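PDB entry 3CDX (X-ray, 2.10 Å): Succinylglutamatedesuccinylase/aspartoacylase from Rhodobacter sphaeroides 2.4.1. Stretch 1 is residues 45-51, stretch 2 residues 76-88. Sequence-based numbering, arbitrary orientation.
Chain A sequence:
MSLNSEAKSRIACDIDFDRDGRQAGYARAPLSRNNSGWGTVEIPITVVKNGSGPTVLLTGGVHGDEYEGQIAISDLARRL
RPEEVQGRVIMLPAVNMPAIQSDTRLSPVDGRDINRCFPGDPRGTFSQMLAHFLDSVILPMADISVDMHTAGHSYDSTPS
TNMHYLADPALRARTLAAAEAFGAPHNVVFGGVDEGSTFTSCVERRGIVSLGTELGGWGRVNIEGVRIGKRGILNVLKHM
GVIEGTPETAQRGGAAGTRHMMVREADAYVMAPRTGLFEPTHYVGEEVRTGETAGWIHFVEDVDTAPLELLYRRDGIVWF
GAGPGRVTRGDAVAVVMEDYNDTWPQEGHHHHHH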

ATOM      1  N   ILE A  45      14.073 -10.229 -27.053  1.00 25.90           N
ATOM      2  CA  ILE A  45      15.441 -10.181 -27.624  1.00 27.60           C
ATOM      3  C   ILE A  45      15.382 -10.637 -29.088  1.00 27.89           C
ATOM      4  O   ILE A  45      14.839 -11.718 -29.385  1.00 28.05           O
ATOM      5  CB  ILE A  45      16.441 -11.172 -26.943  1.00 27.92           C
ATOM      6  CG1 ILE A  45      16.599 -10.922 -25.455  1.00 29.26           C
ATOM      7  CG2 ILE A  45      17.840 -11.124 -27.640  1.00 27.04           C
ATOM      8  CD1 ILE A  45      17.394 -12.045 -24.740  1.00 29.64           C
ATOM      9  N   THR A  46      15.900  -9.788 -29.986  1.00 27.69           N
ATOM     10  CA  THR A  46      16.025 -10.076 -31.408  1.00 27.37           C
ATOM     11  C   THR A  46      17.512  -9.975 -31.753  1.00 27.98           C
ATOM     12  O   THR A  46      18.209  -9.028 -31.333  1.00 27.41           O
ATOM     13  CB  THR A  46      15.208  -9.090 -32.304  1.00 26.93           C
ATOM     14  OG1 THR A  46      13.831  -9.094 -31.906  1.00 26.75           O
ATOM     15  CG2 THR A  46      15.255  -9.516 -33.789  1.00 26.78           C
ATOM     16  N   VAL A  47      18.004 -10.976 -32.482  1.00 29.22           N
ATOM     17  CA  VAL A  47      19.403 -11.000 -32.938  1.00 29.69           C
ATOM     18  C   VAL A  47      19.395 -11.264 -34.423  1.00 30.71           C
ATOM     19  O   VAL A  47      18.686 -12.177 -34.903  1.00 31.17           O
ATOM     20  CB  VAL A  47      20.301 -12.031 -32.184  1.00 29.80           C
ATOM     21  CG1 VAL A  47      19.824 -13.464 -32.421  1.00 31.56           C
ATOM     22  CG2 VAL A  47      21.780 -11.900 -32.609  1.00 30.37           C
ATOM     23  N   VAL A  48      20.138 -10.421 -35.140  1.00 30.66           N
ATOM     24  CA  VAL A  48      20.413 -10.619 -36.564  1.00 31.89           C
ATOM     25  C   VAL A  48      21.930 -10.814 -36.704  1.00 32.40           C
ATOM     26  O   VAL A  48      22.726  -9.969 -36.272  1.00 31.50           O
ATOM     27  CB  VAL A  48      19.916  -9.413 -37.436  1.00 31.62           C
ATOM     28  CG1 VAL A  48      20.278  -9.604 -38.893  1.00 32.66           C
ATOM     29  CG2 VAL A  48      18.413  -9.215 -37.304  1.00 30.17           C
ATOM     30  N   LYS A  49      22.316 -11.936 -37.306  1.00 33.92           N
ATOM     31  CA  LYS A  49      23.717 -12.223 -37.574  1.00 35.45           C
ATOM     32  C   LYS A  49      23.898 -12.591 -39.054  1.00 35.92           C
ATOM     33  O   LYS A  49      23.190 -13.428 -39.591  1.00 36.00           O
ATOM     34  CB  LYS A  49      24.221 -13.329 -36.645  1.00 34.89           C
ATOM     35  CG  LYS A  49      25.736 -13.604 -36.712  1.00 35.72           C
ATOM     36  CD  LYS A  49      26.135 -14.738 -35.777  1.00 36.90           C
ATOM     37  CE  LYS A  49      27.268 -15.601 -36.346  1.00 41.90           C
ATOM     38  NZ  LYS A  49      28.500 -14.833 -36.534  1.00 43.91           N
ATOM     39  N   ASN A  50      24.856 -11.940 -39.698  1.00 37.50           N
ATOM     40  CA  ASN A  50      25.214 -12.250 -41.081  1.00 38.30           C
ATOM     41  C   ASN A  50      26.640 -11.824 -41.343  1.00 38.82           C
ATOM     42  O   ASN A  50      27.091 -10.750 -40.891  1.00 39.12           O
ATOM     43  CB  ASN A  50      24.285 -11.522 -42.061  1.00 38.53           C
ATOM     44  CG  ASN A  50      24.504 -11.935 -43.527  1.00 40.36           C
ATOM     45  OD1 ASN A  50      24.378 -13.100 -43.885  1.00 42.05           O
ATOM     46  ND2 ASN A  50      24.798 -10.956 -44.380  1.00 40.97           N
ATOM     47  N   GLY A  51      27.350 -12.675 -42.078  1.00 39.34           N
ATOM     48  CA  GLY A  51      28.630 -12.309 -42.663  1.00 39.36           C
ATOM     49  C   GLY A  51      29.638 -12.036 -41.590  1.00 39.10           C
ATOM     50  O   GLY A  51      29.754 -12.803 -40.628  1.00 38.99           O
ATOM     51  N   LEU A  76      13.237  -1.172 -35.037  1.00 27.70           N
ATOM     52  CA  LEU A  76      14.374  -1.663 -35.826  1.00 27.81           C
ATOM     53  C   LEU A  76      14.392  -3.173 -35.783  1.00 28.33           C
ATOM     54  O   LEU A  76      14.646  -3.841 -36.807  1.00 27.63           O
ATOM     55  CB  LEU A  76      15.719  -1.066 -35.364  1.00 28.27           C
ATOM     56  CG  LEU A  76      16.981  -1.476 -36.152  1.00 28.58           C
ATOM     57  CD1 LEU A  76      16.876  -1.144 -37.668  1.00 29.43           C
ATOM     58  CD2 LEU A  76      18.261  -0.891 -35.519  1.00 28.93           C
ATOM     59  N   ALA A  77      14.044  -3.717 -34.606  1.00 28.41           N
ATOM     60  CA  ALA A  77      14.058  -5.158 -34.406  1.00 29.14           C
ATOM     61  C   ALA A  77      13.065  -5.857 -35.315  1.00 30.24           C
ATOM     62  O   ALA A  77      13.302  -6.988 -35.755  1.00 31.03           O
ATOM     63  CB  ALA A  77      13.804  -5.521 -32.896  1.00 28.43           C
ATOM     64  N   ARG A  78      11.937  -5.205 -35.575  1.00 31.26           N
ATOM     65  CA  ARG A  78      10.902  -5.789 -36.417  1.00 33.53           C
ATOM     66  C   ARG A  78      11.275  -5.775 -37.918  1.00 34.51           C
ATOM     67  O   ARG A  78      10.868  -6.669 -38.661  1.00 33.82           O
ATOM     68  CB  ARG A  78       9.548  -5.077 -36.185  1.00 33.19           C
ATOM     69  CG  ARG A  78       8.358  -5.721 -36.898  1.00 34.19           C
ATOM     70  CD  ARG A  78       7.007  -5.071 -36.523  1.00 34.95           C
ATOM     71  NE  ARG A  78       7.005  -3.625 -36.720  1.00 39.02           N
ATOM     72  CZ  ARG A  78       6.753  -3.037 -37.887  1.00 41.75           C
ATOM     73  NH1 ARG A  78       6.494  -3.770 -38.959  1.00 41.57           N
ATOM     74  NH2 ARG A  78       6.789  -1.714 -37.992  1.00 42.73           N
ATOM     75  N   ARG A  79      12.020  -4.744 -38.329  1.00 36.49           N
ATOM     76  CA  ARG A  79      12.302  -4.436 -39.742  1.00 38.80           C
ATOM     77  C   ARG A  79      13.634  -4.997 -40.264  1.00 38.59           C
ATOM     78  O   ARG A  79      13.696  -5.474 -41.399  1.00 39.01           O
ATOM     79  CB  ARG A  79      12.307  -2.928 -39.969  1.00 38.29           C
ATOM     80  CG  ARG A  79      10.930  -2.250 -39.960  1.00 41.76           C
ATOM     81  CD  ARG A  79      11.101  -0.710 -40.094  1.00 42.60           C
ATOM     82  NE  ARG A  79       9.930   0.045 -39.619  1.00 53.54           N
ATOM     83  CZ  ARG A  79       9.650   1.318 -39.939  1.00 56.49           C
ATOM     84  NH1 ARG A  79      10.446   2.019 -40.758  1.00 58.06           N
ATOM     85  NH2 ARG A  79       8.556   1.891 -39.455  1.00 56.44           N
ATOM     86  N   LEU A  80      14.687  -4.926 -39.445  1.00 38.18           N
ATOM     87  CA  LEU A  80      16.053  -5.310 -39.842  1.00 37.86           C
ATOM     88  C   LEU A  80      16.202  -6.761 -40.325  1.00 37.63           C
ATOM     89  O   LEU A  80      15.752  -7.685 -39.665  1.00 38.74           O
ATOM     90  CB  LEU A  80      17.029  -5.040 -38.680  1.00 37.62           C
ATOM     91  CG  LEU A  80      18.540  -5.234 -38.893  1.00 37.63           C
ATOM     92  CD1 LEU A  80      19.138  -4.243 -39.904  1.00 34.59           C
ATOM     93  CD2 LEU A  80      19.294  -5.193 -37.568  1.00 37.09           C
ATOM     94  N   ARG A  81      16.867  -6.966 -41.460  1.00 37.77           N
ATOM     95  CA  ARG A  81      17.001  -8.315 -42.075  1.00 37.50           C
ATOM     96  C   ARG A  81      18.446  -8.802 -42.127  1.00 37.05           C
ATOM     97  O   ARG A  81      19.359  -8.000 -42.295  1.00 35.92           O
ATOM     98  CB  ARG A  81      16.432  -8.332 -43.496  1.00 38.12           C
ATOM     99  CG  ARG A  81      14.928  -8.123 -43.606  1.00 39.72           C
ATOM    100  CD  ARG A  81      14.556  -7.636 -45.004  1.00 43.21           C
ATOM    101  NE  ARG A  81      14.971  -6.245 -45.290  1.00 47.79           N
ATOM    102  CZ  ARG A  81      15.553  -5.841 -46.438  1.00 49.31           C
ATOM    103  NH1 ARG A  81      15.836  -6.724 -47.399  1.00 47.23           N
ATOM    104  NH2 ARG A  81      15.893  -4.561 -46.617  1.00 46.36           N
ATOM    105  N   PRO A  82      18.658 -10.122 -41.991  1.00 37.59           N
ATOM    106  CA  PRO A  82      20.033 -10.663 -41.972  1.00 38.32           C
ATOM    107  C   PRO A  82      20.894 -10.243 -43.165  1.00 39.37           C
ATOM    108  O   PRO A  82      22.084  -9.958 -43.014  1.00 38.58           O
ATOM    109  CB  PRO A  82      19.831 -12.189 -41.904  1.00 37.93           C
ATOM    110  CG  PRO A  82      18.442 -12.390 -41.446  1.00 37.48           C
ATOM    111  CD  PRO A  82      17.636 -11.177 -41.815  1.00 36.77           C
ATOM    112  N   GLU A  83      20.268 -10.132 -44.330  1.00 41.42           N
ATOM    113  CA  GLU A  83      20.962  -9.770 -45.546  1.00 43.16           C
ATOM    114  C   GLU A  83      21.471  -8.323 -45.601  1.00 43.30           C
ATOM    115  O   GLU A  83      22.338  -8.024 -46.426  1.00 43.74           O
ATOM    116  CB  GLU A  83      20.076 -10.080 -46.755  1.00 43.82           C
ATOM    117  CG  GLU A  83      19.017  -9.030 -46.992  1.00 46.71           C
ATOM    118  CD  GLU A  83      17.856  -9.565 -47.788  1.00 51.26           C
ATOM    119  OE1 GLU A  83      17.236 -10.561 -47.347  1.00 52.91           O
ATOM    120  OE2 GLU A  83      17.558  -8.980 -48.856  1.00 53.58           O
ATOM    121  N   GLU A  84      20.960  -7.418 -44.762  1.00 42.62           N
ATOM    122  CA  GLU A  84      21.525  -6.049 -44.741  1.00 42.31           C
ATOM    123  C   GLU A  84      22.723  -5.935 -43.796  1.00 40.38           C
ATOM    124  O   GLU A  84      23.345  -4.864 -43.691  1.00 40.46           O
ATOM    125  CB  GLU A  84      20.498  -4.991 -44.306  1.00 43.31           C
ATOM    126  CG  GLU A  84      19.062  -5.153 -44.781  1.00 44.86           C
ATOM    127  CD  GLU A  84      18.112  -4.275 -43.978  1.00 44.96           C
ATOM    128  OE1 GLU A  84      18.253  -3.033 -44.052  1.00 48.39           O
ATOM    129  OE2 GLU A  84      17.227  -4.821 -43.269  1.00 47.87           O
ATOM    130  N   VAL A  85      23.034  -7.027 -43.105  1.00 38.16           N
ATOM    131  CA  VAL A  85      23.950  -7.010 -41.958  1.00 36.21           C
ATOM    132  C   VAL A  85      25.308  -7.665 -42.219  1.00 35.83           C
ATOM    133  O   VAL A  85      25.381  -8.752 -42.800  1.00 35.78           O
ATOM    134  CB  VAL A  85      23.237  -7.620 -40.720  1.00 35.88           C
ATOM    135  CG1 VAL A  85      24.198  -8.076 -39.633  1.00 34.11           C
ATOM    136  CG2 VAL A  85      22.240  -6.612 -40.178  1.00 35.38           C
ATOM    137  N   GLN A  86      26.371  -6.968 -41.812  1.00 35.02           N
ATOM    138  CA  GLN A  86      27.726  -7.520 -41.784  1.00 34.40           C
ATOM    139  C   GLN A  86      28.310  -7.453 -40.384  1.00 33.66           C
ATOM    140  O   GLN A  86      28.953  -6.472 -39.983  1.00 33.06           O
ATOM    141  CB  GLN A  86      28.640  -6.870 -42.840  1.00 34.63           C
ATOM    142  CG  GLN A  86      28.289  -7.259 -44.282  1.00 35.11           C
ATOM    143  CD  GLN A  86      28.627  -8.705 -44.624  1.00 37.69           C
ATOM    144  OE1 GLN A  86      29.663  -9.236 -44.197  1.00 40.00           O
ATOM    145  NE2 GLN A  86      27.754  -9.352 -45.395  1.00 36.48           N
ATOM    146  N   GLY A  87      28.042  -8.516 -39.631  1.00 32.81           N
ATOM    147  CA  GLY A  87      28.356  -8.553 -38.224  1.00 31.82           C
ATOM    148  C   GLY A  87      27.160  -9.070 -37.440  1.00 31.26           C
ATOM    149  O   GLY A  87      26.539 -10.066 -37.816  1.00 31.42           O
ATOM    150  N   ARG A  88      26.824  -8.370 -36.354  1.00 30.37           N
ATOM    151  CA  ARG A  88      25.779  -8.850 -35.438  1.00 28.57           C
ATOM    152  C   ARG A  88      25.142  -7.692 -34.691  1.00 28.10           C
ATOM    153  O   ARG A  88      25.848  -6.826 -34.157  1.00 27.64           O
ATOM    154  CB  ARG A  88      26.327  -9.894 -34.460  1.00 28.21           C
ATOM    155  CG  ARG A  88      25.231 -10.580 -33.608  1.00 28.69           C
ATOM    156  CD  ARG A  88      25.748 -11.776 -32.796  1.00 27.25           C
ATOM    157  NE  ARG A  88      26.987 -11.432 -32.107  1.00 27.35           N
ATOM    158  CZ  ARG A  88      27.710 -12.275 -31.381  1.00 28.27           C
ATOM    159  NH1 ARG A  88      28.831 -11.847 -30.821  1.00 31.50           N
ATOM    160  NH2 ARG A  88      27.329 -13.537 -31.215  1.00 28.04           N
TER
HETATM  161  O   HOH W   1      28.341 -11.967 -38.256  1.00 50.93           O

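Stretch 2 opens with the last turn of a helix, passes through a short 3-10 segment, and ends as a strand that pairs with the strand of stretch 1. The helix end touches stretch 1 lightly. Leu-76 makes no contact, but Ala-77 points its CB toward the strand, and that atom lies 3.7 Å from Thr-46 OG1. Thr-46 CA and Ala-77 CA are 6.1 Å apart.

Leu-80 is the first residue to leave helical geometry, although its N still bonds to Leu-76 O at 2.9 Å. Its CA-to-CB bond points toward stretch 1, and Leu-80 CD2 lies 4.1 Å from Val-48 CG2. Val-48 is the apolar centre of the contact. Next, Arg-81 points away and bonds within its own stretch. Its N donates to Glu-84 OE2 at 2.8 Å, and its guanidinium forms a salt bridge with Glu-83, Arg-81 NH1 to Glu-83 OE2 being 3.2 Å.

Pro-82 begins the 3-10 segment and packs on Val-48. The side chains meet at Val-48 CG1 and Pro-82 CB, 4.0 Å apart. Glu-83 and Glu-84 point away from stretch 1.

Val-85 contributes in two ways. Its CG2 lies 3.8 Å from Val-48 CG1, so Val-48 packs against Leu-80, Pro-82 and Val-85 together. Its carbonyl accepts a hydrogen bond from the Asn-50 side chain, Asn-50 ND2 to Val-85 O being 2.8 Å. This ties the end of strand 1 to the loop just before strand 2.

The CA-to-CB bond of Gln-86 points away, but its side chain folds back, bringing OE1 to 3.6 Å from Gly-51 CA. An ideal CB on Gly-51 would clash with that oxygen, and the positive phi of Gly-51 also favours glycine.

Gly-87 forms the antiparallel hydrogen-bonded pair with Asn-50. Asn-50 N donates to Gly-87 O at 3.1 Å, and Gly-87 N donates to Asn-50 O at 2.7 Å. Both bonds are nearly straight. The backbone angles of Gly-87 themselves call for glycine. The O of water 1 lies 2.7 Å from Gly-87 O and 2.9 Å from Gly-51 O.

Arg-88 faces Lys-49 in the adjoining non-hydrogen-bonded pair, with Arg-88 CA and Lys-49 CA 4.5 Å apart. A CA-H...O contact from Arg-88 CA to Val-48 O, 3.4 Å, supports the pairing. Both side chains lie on one sheet face and meet through aliphatic carbons, Lys-49 CB to Arg-88 CG being 4.2 Å. The Arg-88 guanidinium is hydrogen-bonded elsewhere in the structure.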